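Local coordinates for protein heme peroxidase (Bacteroides thetaiotaomicron, PDB 2GVK) that probably uses a bound heme and hydrogen peroxide to oxidise dyes and other substrates, as a member of the dye-decolorizing peroxidase family, at residues 42-45 against 46-50; 290-293 against 294-298; 194-197 against 198-201. All blocks are in the same frame, centred on the assembly; numbering follows the deposited sequence.

The three contacts are each local, and together they sample both of the two ferredoxin-like halves expected of this peroxidase family. Contact 1 lies on helix 38-59 of the N-terminal half, with the Lys43 side chain about 11 Å from the sodium ion held at Pro36 and Asp37. Contacts 2 and 3 belong to the C-terminal half on the opposite side of the chain's centre, about 38 and 41 Å from contact 1 between centres. Those two touch: strands 296-306 and 186-195 are neighbours, and Thr297 N meets Ile194 O at 2.9 Å, probably as a hydrogen bond. Asp290 of contact 2 is hydrogen-bonded to His232, probably the proximal heme ligand as in related peroxidases, though no heme is present here.

Contact 1 (42-45 against 46-50); sequences VKDV and CANFS
Asn48 folds its side-chain amide back over the preceding turn of helix 38-59, and ND2 donates to Asp44 O at 2.8 Å. The helix here has two unlike faces. On the buried one, Val42, Val45, Cys46 and Phe49 are held close together. Phe49 CB lies 3.3 Å from Val45 O, while the ring reaches Val45 more loosely, CD1 to CG1 at 4.4 Å. Cys46 SG and Val42 CG1 are similarly spaced at 4.3 Å. These groups face inward: Val45 and Phe49 rest on Met69 of strand 66-72, Cys46 on Phe71 of the same strand, and both Cys46 and Phe49 on Leu312 of helix 309-315. A regular backbone bond, Cys46 N to Val42 O, runs through this part.

The other face, with Lys43, Asp44, Ala47 and Asn48, is looser and nearer solvent. Ala47 N still bonds regularly to Lys43 O, but the backbone of Asn48 departs from regular helical geometry, and its N gives two weak bonds, to Asp44 O and to Val45 O. CG is set beside the backbone N (chi1 -71°), which turns the amide toward Asp44. In the Asp44 conformer given here, one of two, the carboxylate and amide planes stand 61° apart, and although OD1 of Asp44 is 3.0 Å from ND2 of Asn48, the angle is too poor for a bond. OD2 of that conformer instead forms a salt bridge with Lys131 of helix 118-131. The chemistry implies a division of labour: the Asn48 amide probably compensates at Asp44 O for the weak bond from Asn48 N, while the carboxylate, in this conformer, ties the helix to its neighbour by charge.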
loop_
_atom_site.group_PDB
_atom_site.type_symbol
_atom_site.label_atom_id
_atom_site.label_comp_id
_atom_site.label_asym_id
_atom_site.label_seq_id
_atom_site.Cartn_x
_atom_site.Cartn_y
_atom_site.Cartn_z
ATOM N N VAL A 42 -12.969 33.892 14.496
ATOM C CA VAL A 42 -12.846 32.664 15.267
ATOM C C VAL A 42 -14.146 31.848 15.177
ATOM O O VAL A 42 -14.115 30.631 14.997
ATOM C CB VAL A 42 -12.473 32.947 16.744
ATOM C CG1 VAL A 42 -12.590 31.645 17.614
ATOM C CG2 VAL A 42 -11.066 33.531 16.821
ATOM N N LYS A 43 -15.279 32.531 15.265
ATOM C CA LYS A 43 -16.579 31.855 15.189
ATOM C C LYS A 43 -16.802 31.232 13.805
ATOM O O LYS A 43 -17.395 30.143 13.696
ATOM C CB LYS A 43 -17.715 32.815 15.538
ATOM C CG LYS A 43 -17.786 33.151 17.000
ATOM C CD LYS A 43 -19.027 33.963 17.339
ATOM C CE LYS A 43 -19.117 34.208 18.843
ATOM N NZ LYS A 43 -20.429 34.830 19.248
ATOM N N ASP A 44 -16.292 31.880 12.758
ATOM C CA ASP A 44 -16.356 31.318 11.369
ATOM C C ASP A 44 -15.640 29.998 11.305
ATOM O O ASP A 44 -16.117 29.048 10.708
ATOM C CB ASP A 44 -15.729 32.268 10.340
ATOM C CG ASP A 44 -15.729 31.668 8.903
ATOM O OD1 ASP A 44 -16.839 31.538 8.316
ATOM O OD2 ASP A 44 -14.632 31.329 8.372
ATOM N N VAL A 45 -14.476 29.928 11.930
ATOM C CA VAL A 45 -13.736 28.662 11.968
ATOM C C VAL A 45 -14.521 27.607 12.785
ATOM O O VAL A 45 -14.673 26.472 12.352
ATOM C CB VAL A 45 -12.310 28.836 12.545
ATOM C CG1 VAL A 45 -11.651 27.486 12.753
ATOM C CG2 VAL A 45 -11.469 29.681 11.627
ATOM N N CYS A 46 -15.053 28.006 13.946
ATOM C CA CYS A 46 -15.875 27.088 14.759
ATOM C C CYS A 46 -17.027 26.518 13.934
ATOM O O CYS A 46 -17.290 25.306 13.960
ATOM C CB CYS A 46 -16.450 27.789 15.993
ATOM S SG CYS A 46 -15.259 28.311 17.205
ATOM N N ALA A 47 -17.727 27.403 13.225
ATOM C CA ALA A 47 -18.891 27.023 12.450
ATOM C C ALA A 47 -18.549 26.066 11.311
ATOM O O ALA A 47 -19.367 25.208 10.952
ATOM C CB ALA A 47 -19.565 28.259 11.898
ATOM N N ASN A 48 -17.356 26.214 10.749
ATOM C CA ASN A 48 -16.982 25.491 9.553
ATOM C C ASN A 48 -15.972 24.373 9.786
ATOM O O ASN A 48 -15.546 23.691 8.827
ATOM C CB ASN A 48 -16.447 26.483 8.532
ATOM C CG ASN A 48 -17.529 27.347 7.970
ATOM O OD1 ASN A 48 -18.483 26.843 7.351
ATOM N ND2 ASN A 48 -17.446 28.639 8.224
ATOM N N PHE A 49 -15.634 24.143 11.042
ATOM C CA PHE A 49 -14.549 23.200 11.398
ATOM C C PHE A 49 -14.837 21.766 10.967
ATOM O O PHE A 49 -14.015 21.144 10.305
ATOM C CB PHE A 49 -14.285 23.245 12.895
ATOM C CG PHE A 49 -12.999 22.560 13.311
ATOM C CD1 PHE A 49 -11.766 23.083 12.955
ATOM C CD2 PHE A 49 -13.033 21.416 14.063
ATOM C CE1 PHE A 49 -10.588 22.470 13.375
ATOM C CE2 PHE A 49 -11.872 20.818 14.481
ATOM C CZ PHE A 49 -10.649 21.337 14.111
ATOM N N SER A 50 -16.017 21.253 11.311
ATOM C CA SER A 50 -16.354 19.888 10.936
ATOM C C SER A 50 -16.493 19.760 9.394
ATOM O O SER A 50 -16.141 18.745 8.840
ATOM C CB SER A 50 -17.629 19.410 11.647
ATOM O OG SER A 50 -18.738 20.175 11.262
#

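Contact 2 (290-293 against 294-298); sequences DRLL and DFSTA
Asp294 turns its carboxylate back across Arg291, three residues earlier in a 3-10 turn that leads into strand 296-306. Its side chain can be followed outward. CB lies 3.2 Å from Arg291 O, the same carbonyl that receives the Asp294 N-H. With chi1 at -67°, CG sits beside the backbone N, 3.5 Å from Arg291 O. The two oxygens then part company. OD1 accepts from a water at 3.2 Å, which also donates to Asp290 O, and it is hydrogen-bonded to Tyr100 OH. OD2 uses its anti lone pair to accept a hydrogen bond from Arg291 NH1 at 2.8 Å, a salt bridge almost in the guanidinium plane, seen for one of two Arg291 conformers. In that conformer Phe295 CE2 lies over a face of the guanidinium, 3.7 Å from Arg291 NH1. With a leucine in place of Asp294, Arg291 would probably lose its charge partner in this turn, Tyr100 its partner here and the water one of its two acceptors.

The turn is closed by Leu292 O, which Phe295 N (3.0 Å) and Ser296 OG (2.9 Å) reach from opposite faces of the carbonyl plane. At its start, Asp290 OD1 accepts from Leu292 N, an Asx turn, and OD2 is hydrogen-bonded to His232 ND1, a pairing consistent with the acid-histidine couple on the proximal side of the heme in related peroxidases. Around the turn, Leu293 packs on Met280 and Phe281 of helix 270-281, Leu292 on Val211 of helix 205-212, and Ser296 on Tyr193 of strand 186-195.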
loop_
_atom_site.group_PDB
_atom_site.type_symbol
_atom_site.label_atom_id
_atom_site.label_comp_id
_atom_site.label_asym_id
_atom_site.label_seq_id
_atom_site.Cartn_x
_atom_site.Cartn_y
_atom_site.Cartn_z
ATOM N N ASP A 290 10.736 12.779 38.067
ATOM C CA ASP A 290 10.952 12.038 36.821
ATOM C C ASP A 290 12.419 12.153 36.376
ATOM O O ASP A 290 12.930 13.257 36.110
ATOM C CB ASP A 290 10.030 12.609 35.732
ATOM C CG ASP A 290 9.976 11.752 34.489
ATOM O OD1 ASP A 290 10.861 10.896 34.292
ATOM O OD2 ASP A 290 9.044 11.963 33.681
ATOM N N ARG A 291 13.103 11.036 36.322
ATOM C CA ARG A 291 14.501 11.020 35.929
ATOM C C ARG A 291 14.692 11.543 34.489
ATOM O O ARG A 291 15.724 12.085 34.159
ATOM C CB ARG A 291 15.048 9.612 36.057
ATOM C CG ARG A 291 16.417 9.448 35.591
ATOM C CD ARG A 291 17.462 9.799 36.639
ATOM N NE ARG A 291 18.717 9.194 36.252
ATOM C CZ ARG A 291 19.730 9.834 35.695
ATOM N NH1 ARG A 291 19.744 11.150 35.633
ATOM N NH2 ARG A 291 20.785 9.141 35.268
ATOM N N LEU A 292 13.673 11.395 33.664
ATOM C CA LEU A 292 13.755 11.873 32.275
ATOM C C LEU A 292 13.877 13.386 32.218
ATOM O O LEU A 292 14.403 13.927 31.251
ATOM C CB LEU A 292 12.561 11.400 31.461
ATOM C CG LEU A 292 12.590 11.711 29.952
ATOM C CD1 LEU A 292 13.881 11.244 29.283
ATOM C CD2 LEU A 292 11.402 11.099 29.284
ATOM N N LEU A 293 13.453 14.071 33.277
ATOM C CA LEU A 293 13.620 15.528 33.337
ATOM C C LEU A 293 15.094 15.953 33.514
ATOM O O LEU A 293 15.434 17.098 33.271
ATOM C CB LEU A 293 12.768 16.140 34.438
ATOM C CG LEU A 293 11.251 16.068 34.228
ATOM C CD1 LEU A 293 10.526 16.636 35.454
ATOM C CD2 LEU A 293 10.813 16.798 32.977
ATOM N N ASP A 294 15.968 15.005 33.838
ATOM C CA ASP A 294 17.394 15.288 33.869
ATOM C C ASP A 294 17.937 15.447 32.426
ATOM O O ASP A 294 19.066 15.857 32.231
ATOM C CB ASP A 294 18.155 14.177 34.600
ATOM C CG ASP A 294 17.814 14.103 36.112
ATOM O OD1 ASP A 294 17.285 15.092 36.678
ATOM O OD2 ASP A 294 18.069 13.048 36.724
ATOM N N PHE A 295 17.115 15.107 31.430
ATOM C CA PHE A 295 17.530 15.159 30.032
ATOM C C PHE A 295 16.565 15.937 29.174
ATOM O O PHE A 295 16.728 15.999 27.946
ATOM C CB PHE A 295 17.673 13.737 29.476
ATOM C CG PHE A 295 18.610 12.901 30.231
ATOM C CD1 PHE A 295 19.965 12.910 29.935
ATOM C CD2 PHE A 295 18.163 12.114 31.291
ATOM C CE1 PHE A 295 20.843 12.145 30.667
ATOM C CE2 PHE A 295 19.044 11.361 32.029
ATOM C CZ PHE A 295 20.382 11.368 31.709
ATOM N N SER A 296 15.566 16.546 29.811
ATOM C CA SER A 296 14.453 17.184 29.095
ATOM C C SER A 296 13.998 18.441 29.816
ATOM O O SER A 296 13.586 18.374 30.966
ATOM C CB SER A 296 13.254 16.212 28.991
ATOM O OG SER A 296 13.664 14.904 28.635
ATOM N N THR A 297 13.931 19.557 29.098
ATOM C CA THR A 297 13.525 20.813 29.687
ATOM C C THR A 297 12.228 21.310 29.077
ATOM O O THR A 297 12.142 21.481 27.864
ATOM C CB THR A 297 14.599 21.904 29.482
ATOM O OG1 THR A 297 15.860 21.467 30.035
ATOM C CG2 THR A 297 14.192 23.158 30.143
ATOM N N ALA A 298 11.210 21.531 29.926
ATOM C CA ALA A 298 9.937 22.090 29.474
ATOM C C ALA A 298 10.101 23.587 29.216
ATOM O O ALA A 298 10.534 24.322 30.096
ATOM C CB ALA A 298 8.853 21.854 30.516
HETATM O O HOH W 1 14.591 14.139 38.025
#

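Contact 3 (194-197 against 198-201); sequences IHDM and VAWN
Asp196 OD1 is gripped twice: Ala199 N donates to it at 3.1 Å, and a water donates to it at 2.8 Å. This is an N-cap, formed where strand 186-195 gives way to the short helix 197-201. The same water accepts from Val198 N at 3.2 Å, so one carboxylate oxygen serves two N-H groups of the first turn, one directly and one by relay. Asp196 CG is anti to the backbone N (chi1 -175°), a rotation that carries the carboxylate alongside the turn. The bond from Ala199 N is nearly straight, with an N-H...O angle of 166°, although it meets OD1 from above the carboxylate plane. The negative charge lies at the helix start, where it would be expected to suit the first-turn N-H groups and the helix dipole.

Past the cap, helical bonds take over, Trp200 N to Asp196 O and Asn201 N to Met197 O. Trp200 points its indole into the protein: NE1 donates to Ile154 O, the ring meets Phe295 edge-to-face, and Val211 and Ile212 of helix 205-212 pack against it. Asn201 lies on the outer side and touches Glu130 of a third subunit.

Met197, modelled as selenomethionine in two conformers, makes a long Met-aromatic contact in one of them, SE being 5.3 Å from the centroid of the Trp200 five-membered ring and oblique to it. Beside the cap, the Ala199 methyl rests against the carboxylate, CB 3.5 Å from Asp196 OD2.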
loop_
_atom_site.group_PDB
_atom_site.type_symbol
_atom_site.label_atom_id
_atom_site.label_comp_id
_atom_site.label_asym_id
_atom_site.label_seq_id
_atom_site.Cartn_x
_atom_site.Cartn_y
_atom_site.Cartn_z
ATOM N N ILE A 194 12.738 20.337 25.277
ATOM C CA ILE A 194 14.028 20.310 24.561
ATOM C C ILE A 194 14.952 19.337 25.270
ATOM O O ILE A 194 15.113 19.406 26.487
ATOM C CB ILE A 194 14.667 21.701 24.516
ATOM C CG1 ILE A 194 13.695 22.712 23.857
ATOM C CG2 ILE A 194 16.007 21.669 23.772
ATOM C CD1 ILE A 194 13.307 22.368 22.437
ATOM N N HIS A 195 15.549 18.419 24.513
ATOM C CA HIS A 195 16.390 17.376 25.094
ATOM C C HIS A 195 17.842 17.711 25.055
ATOM O O HIS A 195 18.315 18.424 24.143
ATOM C CB HIS A 195 16.175 16.063 24.365
ATOM C CG HIS A 195 14.803 15.534 24.494
ATOM N ND1 HIS A 195 14.267 15.144 25.708
ATOM C CD2 HIS A 195 13.818 15.376 23.577
ATOM C CE1 HIS A 195 13.028 14.735 25.520
ATOM N NE2 HIS A 195 12.725 14.883 24.243
ATOM N N ASP A 196 18.566 17.222 26.070
ATOM C CA ASP A 196 20.022 17.219 26.078
ATOM C C ASP A 196 20.441 15.884 25.492
ATOM O O ASP A 196 20.664 14.911 26.208
ATOM C CB ASP A 196 20.536 17.381 27.506
ATOM C CG ASP A 196 22.053 17.517 27.583
ATOM O OD1 ASP A 196 22.756 17.221 26.574
ATOM O OD2 ASP A 196 22.552 17.885 28.687
HETATM N N MSE A 197 20.487 15.830 24.163
HETATM C CA MSE A 197 20.769 14.565 23.452
HETATM C C MSE A 197 22.183 14.084 23.635
HETATM O O MSE A 197 22.433 12.901 23.632
HETATM C CB MSE A 197 20.466 14.707 21.965
HETATM C CG MSE A 197 19.052 14.917 21.684
HETATM SE SE MSE A 197 17.916 13.469 22.370
HETATM C CE MSE A 197 18.113 12.215 20.902
ATOM N N VAL A 198 23.113 14.995 23.830
ATOM C CA VAL A 198 24.487 14.594 24.042
ATOM C C VAL A 198 24.618 13.824 25.362
ATOM O O VAL A 198 25.158 12.724 25.392
ATOM C CB VAL A 198 25.441 15.813 24.015
ATOM C CG1 VAL A 198 26.812 15.415 24.455
ATOM C CG2 VAL A 198 25.472 16.408 22.608
ATOM N N ALA A 199 24.011 14.343 26.418
ATOM C CA ALA A 199 24.034 13.662 27.706
ATOM C C ALA A 199 23.268 12.329 27.643
ATOM O O ALA A 199 23.693 11.341 28.227
ATOM C CB ALA A 199 23.461 14.531 28.748
ATOM N N TRP A 200 22.117 12.329 26.959
ATOM C CA TRP A 200 21.294 11.125 26.831
ATOM C C TRP A 200 22.039 10.019 26.108
ATOM O O TRP A 200 22.043 8.872 26.548
ATOM C CB TRP A 200 20.008 11.453 26.085
ATOM C CG TRP A 200 19.129 10.285 25.845
ATOM C CD1 TRP A 200 18.857 9.706 24.652
ATOM C CD2 TRP A 200 18.385 9.542 26.835
ATOM N NE1 TRP A 200 18.022 8.642 24.823
ATOM C CE2 TRP A 200 17.689 8.536 26.154
ATOM C CE3 TRP A 200 18.254 9.632 28.233
ATOM C CZ2 TRP A 200 16.841 7.630 26.812
ATOM C CZ3 TRP A 200 17.412 8.729 28.885
ATOM C CH2 TRP A 200 16.739 7.734 28.177
ATOM N N ASN A 201 22.682 10.374 25.004
ATOM C CA ASN A 201 23.366 9.398 24.176
ATOM C C ASN A 201 24.633 8.854 24.869
ATOM O O ASN A 201 25.128 7.805 24.519
ATOM C CB ASN A 201 23.720 10.009 22.805
ATOM C CG ASN A 201 22.499 10.151 21.875
ATOM O OD1 ASN A 201 21.517 9.427 21.998
ATOM N ND2 ASN A 201 22.623 11.006 20.884
HETATM O O HOH W 2 22.800 18.149 23.890
#